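PDB 1VL4: PmbA-related protein from Thermotoga maritima, which is of uncertain function but belongs to the PmbA/TldD family of presumed metallopeptidases and was described as a putative modulator of DNA gyrase. Local coordinates for residues L415-G423 against P435-D443. Numbering follows the deposited sequence.
Sequences LLRKIVLVG and PSVLVEVLD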
loop_
_atom_site.group_PDB
_atom_site.type_symbol
_atom_site.label_atom_id
_atom_site.label_comp_id
_atom_site.label_asym_id
_atom_site.label_seq_id
_atom_site.Cartn_x
_atom_site.Cartn_y
_atom_site.Cartn_z
ATOM N N LEU A 415 26.017 -13.381 1.479
ATOM C CA LEU A 415 26.373 -12.228 2.301
ATOM C C LEU A 415 26.612 -12.622 3.765
ATOM O O LEU A 415 27.645 -12.261 4.338
ATOM C CB LEU A 415 25.265 -11.178 2.234
ATOM C CG LEU A 415 25.637 -9.811 2.810
ATOM C CD1 LEU A 415 25.000 -8.697 2.005
ATOM C CD2 LEU A 415 25.264 -9.707 4.283
ATOM N N LEU A 416 25.656 -13.363 4.347
ATOM C CA LEU A 416 25.755 -13.845 5.709
ATOM C C LEU A 416 26.999 -14.674 5.893
ATOM O O LEU A 416 27.640 -14.577 6.948
ATOM C CB LEU A 416 24.524 -14.672 6.146
ATOM C CG LEU A 416 23.195 -13.916 6.284
ATOM C CD1 LEU A 416 22.013 -14.859 6.601
ATOM C CD2 LEU A 416 23.301 -12.785 7.301
ATOM N N ARG A 417 27.336 -15.489 4.875
ATOM C CA ARG A 417 28.552 -16.307 4.924
ATOM C C ARG A 417 29.813 -15.471 4.945
ATOM O O ARG A 417 30.794 -15.877 5.536
ATOM C CB ARG A 417 28.679 -17.273 3.722
ATOM C CG ARG A 417 27.678 -18.405 3.661
ATOM C CD ARG A 417 27.976 -19.468 4.691
ATOM N NE ARG A 417 29.116 -20.299 4.303
ATOM C CZ ARG A 417 29.833 -21.043 5.141
ATOM N NH1 ARG A 417 30.833 -21.764 4.664
ATOM N NH2 ARG A 417 29.581 -21.050 6.453
ATOM N N LYS A 418 29.791 -14.332 4.263
ATOM C CA LYS A 418 30.962 -13.476 4.087
ATOM C C LYS A 418 31.045 -12.336 5.087
ATOM O O LYS A 418 31.911 -11.486 4.992
ATOM C CB LYS A 418 30.956 -12.917 2.672
ATOM C CG LYS A 418 31.170 -14.033 1.632
ATOM C CD LYS A 418 31.363 -13.508 0.216
ATOM C CE LYS A 418 30.097 -12.884 -0.376
ATOM N NZ LYS A 418 30.358 -12.495 -1.813
ATOM N N ILE A 419 30.149 -12.292 6.057
ATOM C CA ILE A 419 30.356 -11.310 7.146
ATOM C C ILE A 419 31.521 -11.817 8.032
ATOM O O ILE A 419 31.390 -12.795 8.746
ATOM C CB ILE A 419 29.082 -11.021 7.947
ATOM C CG1 ILE A 419 28.070 -10.258 7.061
ATOM C CG2 ILE A 419 29.419 -10.164 9.198
ATOM C CD1 ILE A 419 26.604 -10.254 7.596
ATOM N N VAL A 420 32.664 -11.160 7.937
ATOM C CA VAL A 420 33.830 -11.597 8.684
ATOM C C VAL A 420 34.056 -10.822 9.998
ATOM O O VAL A 420 34.730 -11.315 10.885
ATOM C CB VAL A 420 35.126 -11.577 7.776
ATOM C CG1 VAL A 420 34.938 -12.493 6.582
ATOM C CG2 VAL A 420 35.500 -10.165 7.313
ATOM N N LEU A 421 33.500 -9.621 10.110
ATOM C CA LEU A 421 33.571 -8.817 11.328
ATOM C C LEU A 421 32.332 -7.984 11.514
ATOM O O LEU A 421 31.813 -7.409 10.550
ATOM C CB LEU A 421 34.742 -7.849 11.268
ATOM C CG LEU A 421 36.168 -8.295 11.568
ATOM C CD1 LEU A 421 37.096 -7.109 11.249
ATOM C CD2 LEU A 421 36.324 -8.785 13.022
ATOM N N VAL A 422 31.898 -7.887 12.777
ATOM C CA VAL A 422 30.656 -7.231 13.178
ATOM C C VAL A 422 30.996 -6.108 14.159
ATOM O O VAL A 422 31.741 -6.304 15.102
ATOM C CB VAL A 422 29.681 -8.250 13.812
ATOM C CG1 VAL A 422 28.347 -7.631 14.173
ATOM C CG2 VAL A 422 29.474 -9.460 12.845
ATOM N N GLY A 423 30.392 -4.956 13.936
ATOM C CA GLY A 423 30.615 -3.751 14.750
ATOM C C GLY A 423 29.809 -3.714 16.025
ATOM O O GLY A 423 29.001 -4.606 16.315
ATOM N N PRO A 435 24.223 -3.610 13.956
ATOM C CA PRO A 435 25.417 -2.784 13.787
ATOM C C PRO A 435 25.884 -2.796 12.346
ATOM O O PRO A 435 25.243 -3.380 11.491
ATOM C CB PRO A 435 26.419 -3.484 14.687
ATOM C CG PRO A 435 26.097 -4.931 14.471
ATOM C CD PRO A 435 24.597 -5.005 14.244
ATOM N N SER A 436 26.960 -2.102 12.053
ATOM C CA SER A 436 27.626 -2.196 10.777
ATOM C C SER A 436 28.356 -3.559 10.743
ATOM O O SER A 436 28.627 -4.138 11.781
ATOM C CB SER A 436 28.609 -1.039 10.613
ATOM O OG SER A 436 27.968 0.215 10.778
ATOM N N VAL A 437 28.600 -4.064 9.536
ATOM C CA VAL A 437 29.389 -5.276 9.295
ATOM C C VAL A 437 30.360 -5.084 8.150
ATOM O O VAL A 437 30.155 -4.226 7.237
ATOM C CB VAL A 437 28.493 -6.507 8.946
ATOM C CG1 VAL A 437 27.556 -6.819 10.093
ATOM C CG2 VAL A 437 27.710 -6.284 7.607
ATOM N N LEU A 438 31.442 -5.864 8.217
ATOM C CA LEU A 438 32.378 -6.043 7.131
ATOM C C LEU A 438 32.120 -7.364 6.383
ATOM O O LEU A 438 32.176 -8.462 6.963
ATOM C CB LEU A 438 33.818 -6.001 7.643
ATOM C CG LEU A 438 34.850 -6.255 6.556
ATOM C CD1 LEU A 438 34.727 -5.235 5.396
ATOM C CD2 LEU A 438 36.232 -6.242 7.192
ATOM N N VAL A 439 31.808 -7.211 5.094
ATOM C CA VAL A 439 31.513 -8.320 4.189
ATOM C C VAL A 439 32.779 -8.504 3.309
ATOM O O VAL A 439 33.274 -7.545 2.661
ATOM C CB VAL A 439 30.229 -8.032 3.321
ATOM C CG1 VAL A 439 29.858 -9.223 2.430
ATOM C CG2 VAL A 439 29.056 -7.649 4.154
ATOM N N GLU A 440 33.310 -9.725 3.318
ATOM C CA GLU A 440 34.555 -10.049 2.618
ATOM C C GLU A 440 34.651 -9.485 1.201
ATOM O O GLU A 440 35.698 -8.892 0.782
ATOM C CB GLU A 440 34.722 -11.562 2.560
ATOM C CG GLU A 440 36.027 -12.047 1.912
ATOM C CD GLU A 440 37.244 -12.028 2.833
ATOM O OE1 GLU A 440 37.268 -11.231 3.803
ATOM O OE2 GLU A 440 38.182 -12.816 2.560
ATOM N N VAL A 441 33.616 -9.757 0.425
ATOM C CA VAL A 441 33.540 -9.223 -0.912
ATOM C C VAL A 441 32.088 -9.235 -1.383
ATOM O O VAL A 441 31.337 -10.138 -1.054
ATOM C CB VAL A 441 34.517 -9.982 -1.894
ATOM C CG1 VAL A 441 34.120 -11.432 -2.098
ATOM C CG2 VAL A 441 34.597 -9.302 -3.221
ATOM N N LEU A 442 31.704 -8.230 -2.159
ATOM C CA LEU A 442 30.381 -8.197 -2.763
ATOM C C LEU A 442 30.485 -7.670 -4.188
ATOM O O LEU A 442 31.403 -6.925 -4.507
ATOM C CB LEU A 442 29.502 -7.276 -1.933
ATOM C CG LEU A 442 28.042 -7.604 -1.720
ATOM C CD1 LEU A 442 27.823 -8.991 -1.079
ATOM C CD2 LEU A 442 27.458 -6.453 -0.856
ATOM N N ASP A 443 29.537 -8.066 -5.032
ATOM C CA ASP A 443 29.459 -7.554 -6.403
ATOM C C ASP A 443 28.911 -6.141 -6.417
ATOM O O ASP A 443 27.793 -5.903 -5.958
ATOM C CB ASP A 443 28.564 -8.439 -7.288
ATOM C CG ASP A 443 29.151 -9.812 -7.525
ATOM O OD1 ASP A 443 29.677 -10.428 -6.575
ATOM O OD2 ASP A 443 29.106 -10.275 -8.674
#
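The Pro435 ring lies beside the Val422 side chain, its CG 3.5 Å from Val422 CG1, while CB and CG of the same ring rest against the carbonyl oxygen of Gly423. The flat carboxylate of Glu440 brings OE1 alongside the Val420 methyls; the bend at chi2 (81°) turns OE1 toward them. Between these ends, strands 419-422 and 437-439 pair antiparallel. Val420 N donates to Leu438 O, Leu438 N to Leu421 O, and Gly423 N to Ser436 O. Val420 is the extra residue of a beta bulge: Ile419 faces Val439, but Leu421 already faces Leu438. The N-H of Leu421 is buried here without a partner.

Ile419, Val422, Val437 and Val439 share one face of the sheet. Ile419 straddles two valines there, CG2 meeting Val437 CB at 3.8 Å and CG1 meeting Val439 CG2 at 4.0 Å. Leu421 and Leu438 occupy the other face, touching through their CB atoms, and Val420 CG2 packs on Leu438 CD2 at 4.0 Å. Where helix 412-417 gives way to the strand, Lys418 O accepts a nearly straight bond from Glu440 N (2.8 Å, 168°). The Lys418 chain then bends at chi3 (-69°) and carries NZ past the corner at Glu440 to Val441 O, 2.7 Å away and above that carbonyl's plane.

Strand 419-422 thus pairs with 437-444 in the mixed sheet of the C-terminal domain, and strand 233-239 bonds to 437-444 as well. Helix 355-362 packs on the Leu421 and Leu438 face, through Leu358 and Met362, whereas Leu348 of strand 345-348 meets Val422, Pro435 and Val437.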